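Local coordinates for protein putative platelet activating factor (Streptococcus pneumoniae, PDB 2HSJ) that is of unknown function but probably hydrolyses ester bonds, as GDSL-like (SGNH) hydrolases do, at residues K19-Y24 with R63-Y68; N36-G41 with A79-G84; L133-R138 with Y146-E151. One frame throughout, in Å; residues are numbered along the deposited sequence. Where two conformers were deposited one is given.

Contact 1 (K19-Y24 with R63-Y68); sequences KIQTKY and RGIRGY
Tyr24 of helix 3-30 lies on the end of strand 60-64 and is held by Arg63 and Gly64; the contact lays the long N-terminal helix over an outermost strand of the parallel sheet in this SGNH-hydrolase fold. The guanidinium of Arg63 lies flat on the tyrosine ring, planes 8° apart and centres 4.4 Å apart, but off-centre, so the cation-pi component is displaced. Arg63 CD sits over the face, 3.5 Å from the ring centroid, a CH-pi contact. The chain bend that turns CD there is at chi2 (-68°). Ile20 CG2 covers the opposite face of the ring. Beyond this stack, Arg63 forms a salt bridge with Glu52 of the second subunit.

Apolar packing continues through Ile65, whose CG1 lies 3.8 Å from Ile20 CG2 and whose CD1 meets Gln21 CG at 3.6 Å. The CD1 methyl of Ile20 rests over one face of the Arg66 guanidinium, which pairs with Glu46.

Two polar bonds remain. Tyr24 OH donates to Gly64 O at 2.6 Å. Gln21 NE2 donates to Tyr68 OH, also hydrogen-bonded to His80 NE2, at 2.9 Å, the hydroxyl lying in the Gln21 amide plane and NE2 at the Tyr68 ring edge.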
loop_
_atom_site.group_PDB
_atom_site.type_symbol
_atom_site.label_atom_id
_atom_site.label_comp_id
_atom_site.label_asym_id
_atom_site.label_seq_id
_atom_site.Cartn_x
_atom_site.Cartn_y
_atom_site.Cartn_z
ATOM N N LYS D 19 14.251 -24.543 0.583
ATOM C CA LYS D 19 14.762 -23.191 0.869
ATOM C C LYS D 19 13.711 -22.120 0.561
ATOM O O LYS D 19 13.577 -21.144 1.297
ATOM C CB LYS D 19 16.034 -22.908 0.077
ATOM C CG LYS D 19 17.244 -23.636 0.632
ATOM C CD LYS D 19 18.399 -23.744 -0.389
ATOM C CE LYS D 19 18.845 -22.388 -0.938
ATOM N NZ LYS D 19 19.969 -22.526 -1.939
ATOM N N ILE D 20 12.998 -22.288 -0.550
ATOM C CA ILE D 20 11.990 -21.288 -0.900
ATOM C C ILE D 20 10.797 -21.364 0.045
ATOM O O ILE D 20 10.275 -20.331 0.457
ATOM C CB ILE D 20 11.559 -21.382 -2.370
ATOM C CG1 ILE D 20 12.770 -21.089 -3.258
ATOM C CG2 ILE D 20 10.408 -20.417 -2.642
ATOM C CD1 ILE D 20 12.620 -21.565 -4.716
ATOM N N GLN D 21 10.408 -22.579 0.439
ATOM C CA GLN D 21 9.340 -22.693 1.430
ATOM C C GLN D 21 9.683 -21.982 2.758
ATOM O O GLN D 21 8.842 -21.299 3.361
ATOM C CB GLN D 21 9.041 -24.175 1.655
ATOM C CG GLN D 21 8.373 -24.807 0.470
ATOM C CD GLN D 21 8.393 -26.319 0.480
ATOM O OE1 GLN D 21 9.227 -26.937 1.152
ATOM N NE2 GLN D 21 7.492 -26.928 -0.306
ATOM N N THR D 22 10.937 -22.119 3.188
ATOM C CA THR D 22 11.382 -21.473 4.409
ATOM C C THR D 22 11.329 -19.941 4.264
ATOM O O THR D 22 10.858 -19.216 5.153
ATOM C CB THR D 22 12.795 -21.952 4.758
ATOM O OG1 THR D 22 12.730 -23.357 5.088
ATOM C CG2 THR D 22 13.372 -21.141 5.940
ATOM N N LYS D 23 11.794 -19.476 3.119
ATOM C CA LYS D 23 11.779 -18.053 2.784
ATOM C C LYS D 23 10.343 -17.525 2.851
ATOM O O LYS D 23 10.067 -16.511 3.513
ATOM C CB LYS D 23 12.343 -17.877 1.377
ATOM C CG LYS D 23 12.491 -16.413 0.919
ATOM C CD LYS D 23 12.886 -16.275 -0.525
ATOM C CE LYS D 23 13.331 -14.841 -0.852
ATOM N NZ LYS D 23 13.590 -14.663 -2.340
ATOM N N TYR D 24 9.417 -18.216 2.188
ATOM C CA TYR D 24 8.038 -17.767 2.192
ATOM C C TYR D 24 7.418 -17.795 3.587
ATOM O O TYR D 24 6.688 -16.881 3.957
ATOM C CB TYR D 24 7.240 -18.675 1.288
ATOM C CG TYR D 24 7.453 -18.454 -0.203
ATOM C CD1 TYR D 24 8.150 -17.329 -0.699
ATOM C CD2 TYR D 24 6.936 -19.360 -1.127
ATOM C CE1 TYR D 24 8.308 -17.126 -2.099
ATOM C CE2 TYR D 24 7.094 -19.173 -2.495
ATOM C CZ TYR D 24 7.758 -18.059 -2.984
ATOM O OH TYR D 24 7.901 -17.877 -4.355
ATOM N N ARG D 63 3.892 -16.462 -4.837
ATOM C CA ARG D 63 4.165 -17.613 -3.988
ATOM C C ARG D 63 4.305 -18.865 -4.875
ATOM O O ARG D 63 3.831 -19.942 -4.528
ATOM C CB ARG D 63 3.059 -17.782 -2.913
ATOM C CG ARG D 63 3.169 -16.765 -1.739
ATOM C CD ARG D 63 4.405 -17.069 -0.911
ATOM N NE ARG D 63 4.599 -16.219 0.272
ATOM C CZ ARG D 63 5.233 -15.041 0.224
ATOM N NH1 ARG D 63 5.691 -14.552 -0.937
ATOM N NH2 ARG D 63 5.401 -14.325 1.356
ATOM N N GLY D 64 5.034 -18.720 -5.978
ATOM C CA GLY D 64 5.321 -19.884 -6.834
ATOM C C GLY D 64 6.640 -20.548 -6.465
ATOM O O GLY D 64 7.541 -19.916 -5.886
ATOM N N ILE D 65 6.761 -21.828 -6.810
ATOM C CA ILE D 65 7.990 -22.583 -6.565
ATOM C C ILE D 65 8.278 -23.512 -7.734
ATOM O O ILE D 65 7.420 -24.324 -8.136
ATOM C CB ILE D 65 7.922 -23.421 -5.262
ATOM C CG1 ILE D 65 7.625 -22.517 -4.070
ATOM C CG2 ILE D 65 9.223 -24.232 -5.070
ATOM C CD1 ILE D 65 7.764 -23.151 -2.694
ATOM N N ARG D 66 9.492 -23.411 -8.269
ATOM C CA ARG D 66 9.902 -24.262 -9.383
ATOM C C ARG D 66 9.693 -25.734 -9.067
ATOM O O ARG D 66 9.855 -26.180 -7.930
ATOM C CB ARG D 66 11.373 -24.024 -9.706
ATOM C CG ARG D 66 12.308 -24.539 -8.563
ATOM C CD ARG D 66 13.661 -23.947 -8.576
ATOM N NE ARG D 66 13.634 -22.546 -8.193
ATOM C CZ ARG D 66 14.735 -21.845 -7.997
ATOM N NH1 ARG D 66 15.920 -22.448 -8.110
ATOM N NH2 ARG D 66 14.661 -20.567 -7.680
ATOM N N GLY D 67 9.286 -26.470 -10.093
ATOM C CA GLY D 67 9.135 -27.903 -9.999
ATOM C C GLY D 67 7.939 -28.376 -9.180
ATOM O O GLY D 67 7.806 -29.587 -8.928
ATOM N N TYR D 68 7.047 -27.462 -8.778
ATOM C CA TYR D 68 5.991 -27.858 -7.827
ATOM C C TYR D 68 4.951 -28.725 -8.519
ATOM O O TYR D 68 4.723 -28.602 -9.718
ATOM C CB TYR D 68 5.278 -26.634 -7.286
ATOM C CG TYR D 68 5.275 -26.480 -5.774
ATOM C CD1 TYR D 68 6.336 -26.950 -4.978
ATOM C CD2 TYR D 68 4.230 -25.778 -5.143
ATOM C CE1 TYR D 68 6.329 -26.727 -3.577
ATOM C CE2 TYR D 68 4.233 -25.549 -3.780
ATOM C CZ TYR D 68 5.269 -26.007 -3.021
ATOM O OH TYR D 68 5.259 -25.783 -1.679
#

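Contact 2 (N36-G41 with A79-G84); sequences NILFIG and AHLYGG
With CG1 of Ile40 anti to its carbonyl carbon (chi1 -61°) and CD1 extended beyond it (chi2 174°), the isoleucine brings its terminal methyl to the backbone of His80. Leu38, two residues before Ile40 in strand 37-41, has its CG placed likewise, beside its own backbone N (chi1 -73°), and directs its methyls at the carbonyls of His80 and Tyr82. Alternate strand residues thus face one way, as the beta geometry requires, and the loop 79-84 packs on the part of that sheet face carried by Leu38 and Ile40 in the SGNH-hydrolase alpha/beta fold.

At the His80 end, Ile40 CD1 approaches His80 O at 3.5 Å and His80 CB at 3.8 Å. The imidazole itself is turned to other partners, ND1 to Arg63 O and NE2 to Tyr68 OH, and Ile40 CG2 lies oblique to the ring. Leu81 CD2 packs against both strand side chains, 3.8 Å from Ile40 CD1 and 4.1 Å from Leu38 CD1.

The side-chain contacts are apolar. His80 O and Tyr82 O are buried with no polar partner in the model; methyls of Leu38 and Ile40 lie against them. Tyr82, whose OH is bonded to Ser31, meets Leu38 CD2 through ring atom CE2 at 4.3 Å, while Leu38 CD1 lies 3.6 Å from Tyr82 O.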
loop_
_atom_site.group_PDB
_atom_site.type_symbol
_atom_site.label_atom_id
_atom_site.label_comp_id
_atom_site.label_asym_id
_atom_site.label_seq_id
_atom_site.Cartn_x
_atom_site.Cartn_y
_atom_site.Cartn_z
ATOM N N ASN D 36 -3.307 -8.393 -2.340
ATOM C CA ASN D 36 -4.659 -8.391 -2.872
ATOM C C ASN D 36 -4.894 -9.674 -3.662
ATOM O O ASN D 36 -5.987 -10.260 -3.624
ATOM C CB ASN D 36 -4.887 -7.139 -3.720
ATOM C CG ASN D 36 -6.277 -7.097 -4.328
ATOM O OD1 ASN D 36 -6.455 -7.440 -5.506
ATOM N ND2 ASN D 36 -7.293 -6.711 -3.514
ATOM N N ILE D 37 -3.850 -10.107 -4.380
ATOM C CA ILE D 37 -3.878 -11.339 -5.149
ATOM C C ILE D 37 -2.630 -12.122 -4.726
ATOM O O ILE D 37 -1.524 -11.544 -4.639
ATOM C CB ILE D 37 -3.795 -11.043 -6.684
ATOM C CG1 ILE D 37 -4.813 -9.964 -7.095
ATOM C CG2 ILE D 37 -3.837 -12.328 -7.513
ATOM C CD1 ILE D 37 -6.219 -10.358 -7.134
ATOM N N LEU D 38 -2.809 -13.411 -4.427
ATOM C CA LEU D 38 -1.674 -14.317 -4.284
ATOM C C LEU D 38 -1.589 -15.176 -5.532
ATOM O O LEU D 38 -2.595 -15.812 -5.902
ATOM C CB LEU D 38 -1.869 -15.225 -3.066
ATOM C CG LEU D 38 -1.690 -14.546 -1.705
ATOM C CD1 LEU D 38 -2.332 -15.357 -0.601
ATOM C CD2 LEU D 38 -0.210 -14.352 -1.329
ATOM N N PHE D 39 -0.429 -15.213 -6.195
ATOM C CA PHE D 39 -0.214 -16.141 -7.313
ATOM C C PHE D 39 0.532 -17.333 -6.746
ATOM O O PHE D 39 1.621 -17.177 -6.194
ATOM C CB PHE D 39 0.621 -15.492 -8.430
ATOM C CG PHE D 39 -0.199 -14.959 -9.582
ATOM C CD1 PHE D 39 -1.026 -13.862 -9.404
ATOM C CD2 PHE D 39 -0.128 -15.550 -10.838
ATOM C CE1 PHE D 39 -1.778 -13.349 -10.461
ATOM C CE2 PHE D 39 -0.897 -15.052 -11.896
ATOM C CZ PHE D 39 -1.712 -13.959 -11.702
ATOM N N ILE D 40 -0.086 -18.507 -6.850
ATOM C CA ILE D 40 0.481 -19.742 -6.299
ATOM C C ILE D 40 0.639 -20.757 -7.425
ATOM O O ILE D 40 -0.208 -20.882 -8.314
ATOM C CB ILE D 40 -0.458 -20.326 -5.176
ATOM C CG1 ILE D 40 -0.590 -19.301 -4.045
ATOM C CG2 ILE D 40 0.036 -21.680 -4.673
ATOM C CD1 ILE D 40 -1.601 -19.744 -3.004
ATOM N N GLY D 41 1.730 -21.499 -7.381
ATOM C CA GLY D 41 1.911 -22.570 -8.366
ATOM C C GLY D 41 3.339 -22.959 -8.587
ATOM O O GLY D 41 4.147 -22.884 -7.659
ATOM N N ALA D 79 2.810 -22.316 3.454
ATOM C CA ALA D 79 3.880 -21.420 3.002
ATOM C C ALA D 79 3.368 -20.394 1.969
ATOM O O ALA D 79 4.053 -19.400 1.677
ATOM C CB ALA D 79 5.054 -22.234 2.425
ATOM N N HIS D 80 2.185 -20.662 1.415
ATOM C CA HIS D 80 1.746 -19.922 0.222
ATOM C C HIS D 80 0.643 -18.956 0.514
ATOM O O HIS D 80 0.186 -18.271 -0.400
ATOM C CB HIS D 80 1.324 -20.904 -0.868
ATOM C CG HIS D 80 2.433 -21.826 -1.250
ATOM N ND1 HIS D 80 3.295 -21.565 -2.296
ATOM C CD2 HIS D 80 2.857 -22.982 -0.689
ATOM C CE1 HIS D 80 4.188 -22.537 -2.379
ATOM N NE2 HIS D 80 3.970 -23.391 -1.393
ATOM N N LEU D 81 0.227 -18.873 1.788
ATOM C CA LEU D 81 -0.954 -18.068 2.156
ATOM C C LEU D 81 -0.654 -17.116 3.306
ATOM O O LEU D 81 -0.200 -17.555 4.382
ATOM C CB LEU D 81 -2.106 -18.984 2.560
ATOM C CG LEU D 81 -2.640 -19.965 1.498
ATOM C CD1 LEU D 81 -3.609 -20.979 2.123
ATOM C CD2 LEU D 81 -3.328 -19.211 0.384
ATOM N N TYR D 82 -0.912 -15.821 3.081
ATOM C CA TYR D 82 -0.937 -14.844 4.167
ATOM C C TYR D 82 -1.750 -13.646 3.732
ATOM O O TYR D 82 -2.091 -13.518 2.535
ATOM C CB TYR D 82 0.458 -14.413 4.594
ATOM C CG TYR D 82 1.139 -13.380 3.719
ATOM C CD1 TYR D 82 1.189 -12.034 4.096
ATOM C CD2 TYR D 82 1.775 -13.756 2.525
ATOM C CE1 TYR D 82 1.853 -11.080 3.341
ATOM C CE2 TYR D 82 2.425 -12.795 1.735
ATOM C CZ TYR D 82 2.450 -11.447 2.137
ATOM O OH TYR D 82 3.122 -10.482 1.399
ATOM N N GLY D 83 -2.066 -12.798 4.704
ATOM C CA GLY D 83 -2.724 -11.535 4.450
ATOM C C GLY D 83 -4.066 -11.416 5.119
ATOM O O GLY D 83 -4.752 -12.416 5.362
ATOM N N GLY D 84 -4.442 -10.181 5.381
ATOM C CA GLY D 84 -5.730 -9.890 5.989
ATOM C C GLY D 84 -6.837 -9.505 5.027
ATOM O O GLY D 84 -7.978 -9.270 5.476
#

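Contact 3 (L133-R138 with Y146-E151); sequences LPVNER and YIRSNE
Asn150, the first residue of helix 150-164, reaches from the helix start to the backbone of Val135 in the loop after strand 126-130, and its side-chain amide pairs with that residue as a peptide group would. Asn150 CB lies 3.8 Å from Glu137 OE2. The first torsion (chi1 -69°) puts CG beside the backbone N of its own residue, with Asn150 CG 3.6 Å from Val135 O. At the tip the two polar atoms divide the work. OD1 accepts from Val135 N at 2.9 Å, the N-H lying in the carbonyl plane on a lone pair. ND2 donates to Val135 O at 2.9 Å, with an N-H...O angle of 165° and the oxygen close to the amide plane. OD1 also touches Pro134 CA, at 3.2 Å.

The backbone of Asn150 is gripped separately: its N donates to Glu137 OE2 at 2.9 Å in a nearly straight bond. Glu137 is extended beyond CG, and its carboxylate runs past the asparagine amide with the two planes 17° apart. Ser149 occupies the N-cap position, its OG bonded to Lys152 N, so the first turn receives both a serine oxygen and a carboxylate oxygen. On the loop, Asn136 OD1 accepts from Arg138 N in an Asx turn.

Glu137 OE2 stands 3.2 Å from Glu151 OE2, two acceptors of like charge. This proximity would tend to raise the pKa of one of them, whereas the N-H of Asn150 and the helix start probably offset part of the repulsion at Glu137 OE2.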
loop_
_atom_site.group_PDB
_atom_site.type_symbol
_atom_site.label_atom_id
_atom_site.label_comp_id
_atom_site.label_asym_id
_atom_site.label_seq_id
_atom_site.Cartn_x
_atom_site.Cartn_y
_atom_site.Cartn_z
ATOM N N LEU D 133 -1.045 -24.766 -19.006
ATOM C CA LEU D 133 -0.697 -24.147 -20.277
ATOM C C LEU D 133 -0.262 -25.190 -21.313
ATOM O O LEU D 133 0.185 -26.280 -20.944
ATOM C CB LEU D 133 0.413 -23.114 -20.079
ATOM C CG LEU D 133 0.237 -22.114 -18.939
ATOM C CD1 LEU D 133 1.346 -21.062 -18.992
ATOM C CD2 LEU D 133 -1.098 -21.458 -19.039
ATOM N N PRO D 134 -0.354 -24.858 -22.618
ATOM C CA PRO D 134 0.122 -25.780 -23.672
ATOM C C PRO D 134 1.649 -25.872 -23.674
ATOM O O PRO D 134 2.343 -24.996 -23.123
ATOM C CB PRO D 134 -0.357 -25.136 -24.980
ATOM C CG PRO D 134 -0.493 -23.659 -24.622
ATOM C CD PRO D 134 -0.849 -23.576 -23.161
ATOM N N VAL D 135 2.143 -26.932 -24.296
ATOM C CA VAL D 135 3.546 -27.098 -24.581
ATOM C C VAL D 135 3.750 -27.025 -26.087
ATOM O O VAL D 135 2.792 -27.105 -26.872
ATOM C CB VAL D 135 4.073 -28.439 -24.031
ATOM C CG1 VAL D 135 4.001 -28.423 -22.522
ATOM C CG2 VAL D 135 3.302 -29.641 -24.632
ATOM N N ASN D 136 5.010 -26.889 -26.489
ATOM C CA ASN D 136 5.363 -26.950 -27.899
ATOM C C ASN D 136 5.968 -28.310 -28.163
ATOM O O ASN D 136 6.939 -28.705 -27.512
ATOM C CB ASN D 136 6.291 -25.798 -28.288
ATOM C CG ASN D 136 6.490 -25.705 -29.795
ATOM O OD1 ASN D 136 7.052 -26.603 -30.398
ATOM N ND2 ASN D 136 6.002 -24.621 -30.409
ATOM N N GLU D 137 5.371 -29.024 -29.123
ATOM C CA GLU D 137 5.717 -30.422 -29.368
ATOM C C GLU D 137 6.814 -30.596 -30.433
ATOM O O GLU D 137 7.128 -31.727 -30.813
ATOM C CB GLU D 137 4.450 -31.248 -29.691
ATOM C CG GLU D 137 3.524 -31.448 -28.469
ATOM C CD GLU D 137 2.221 -32.193 -28.793
ATOM O OE1 GLU D 137 2.015 -32.550 -29.972
ATOM O OE2 GLU D 137 1.413 -32.447 -27.863
ATOM N N ARG D 138 7.418 -29.496 -30.896
ATOM C CA ARG D 138 8.511 -29.580 -31.889
ATOM C C ARG D 138 9.652 -30.405 -31.311
ATOM O O ARG D 138 9.914 -30.355 -30.109
ATOM C CB ARG D 138 9.024 -28.193 -32.299
ATOM C CG ARG D 138 8.112 -27.430 -33.277
ATOM C CD ARG D 138 8.582 -25.975 -33.489
ATOM N NE ARG D 138 9.934 -25.873 -34.051
ATOM C CZ ARG D 138 10.231 -25.939 -35.349
ATOM N NH1 ARG D 138 9.277 -26.115 -36.259
ATOM N NH2 ARG D 138 11.498 -25.837 -35.737
ATOM N N TYR D 146 9.292 -33.320 -22.457
ATOM C CA TYR D 146 9.277 -34.675 -21.916
ATOM C C TYR D 146 7.947 -35.359 -22.258
ATOM O O TYR D 146 7.461 -35.261 -23.394
ATOM C CB TYR D 146 9.565 -34.624 -20.405
ATOM C CG TYR D 146 9.924 -35.951 -19.788
ATOM C CD1 TYR D 146 10.846 -36.790 -20.396
ATOM C CD2 TYR D 146 9.360 -36.340 -18.577
ATOM C CE1 TYR D 146 11.175 -38.033 -19.826
ATOM C CE2 TYR D 146 9.675 -37.561 -17.998
ATOM C CZ TYR D 146 10.585 -38.401 -18.625
ATOM O OH TYR D 146 10.897 -39.607 -18.045
ATOM N N ILE D 147 7.344 -36.058 -21.315
ATOM C CA ILE D 147 6.142 -36.832 -21.641
ATOM C C ILE D 147 4.829 -36.007 -21.695
ATOM O O ILE D 147 3.751 -36.556 -21.907
ATOM C CB ILE D 147 5.973 -38.049 -20.692
ATOM C CG1 ILE D 147 5.705 -37.578 -19.252
ATOM C CG2 ILE D 147 7.195 -39.001 -20.800
ATOM C CD1 ILE D 147 5.386 -38.745 -18.272
ATOM N N ARG D 148 4.917 -34.697 -21.495
ATOM C CA ARG D 148 3.724 -33.863 -21.618
ATOM C C ARG D 148 3.267 -33.843 -23.072
ATOM O O ARG D 148 4.091 -33.909 -24.003
ATOM C CB ARG D 148 4.039 -32.442 -21.176
ATOM C CG ARG D 148 4.514 -32.311 -19.751
ATOM C CD ARG D 148 5.016 -30.880 -19.498
ATOM N NE ARG D 148 5.565 -30.743 -18.151
ATOM C CZ ARG D 148 6.744 -31.221 -17.774
ATOM N NH1 ARG D 148 7.523 -31.895 -18.630
ATOM N NH2 ARG D 148 7.158 -31.046 -16.533
ATOM N N SER D 149 1.951 -33.749 -23.267
ATOM C CA SER D 149 1.374 -33.567 -24.607
ATOM C C SER D 149 0.177 -32.673 -24.446
ATOM O O SER D 149 -0.397 -32.597 -23.358
ATOM C CB SER D 149 0.938 -34.892 -25.224
ATOM O OG SER D 149 -0.245 -35.385 -24.616
ATOM N N ASN D 150 -0.191 -31.980 -25.522
ATOM C CA ASN D 150 -1.335 -31.091 -25.460
ATOM C C ASN D 150 -2.661 -31.835 -25.343
ATOM O O ASN D 150 -3.625 -31.282 -24.808
ATOM C CB ASN D 150 -1.305 -30.086 -26.621
ATOM C CG ASN D 150 -0.172 -29.076 -26.479
ATOM O OD1 ASN D 150 -0.057 -28.421 -25.438
ATOM N ND2 ASN D 150 0.688 -28.971 -27.507
ATOM N N GLU D 151 -2.707 -33.089 -25.799
ATOM C CA GLU D 151 -3.919 -33.907 -25.590
ATOM C C GLU D 151 -4.114 -34.229 -24.103
ATOM O O GLU D 151 -5.233 -34.121 -23.593
ATOM C CB GLU D 151 -3.912 -35.179 -26.440
ATOM C CG GLU D 151 -3.607 -34.936 -27.926
ATOM C CD GLU D 151 -2.115 -35.089 -28.247
ATOM O OE1 GLU D 151 -1.769 -36.182 -28.741
ATOM O OE2 GLU D 151 -1.287 -34.158 -27.996
#

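How the contacts relate
Contacts 1 and 2 adjoin, their centres 12 Å apart, and share the parallel sheet: strands 60-64 and 37-41 are neighbours in it, and Arg63 N bonds to Phe39 O. Their segments alternate along the chain, 19-24, 36-41, 63-68 and 79-84, and Tyr24 CB packs on Ala79 O where they meet. Together they fasten helix 3-30 and the 79-84 loop to one edge of the sheet. Contact 3 comes later in the chain, centred about 24 Å from contact 1 and 28 Å from contact 2, on the opposite side of the chain's centre from contact 2. It is a separate local closure, its nearest atoms about 8 Å from contact 1 and about 10 Å from contact 2.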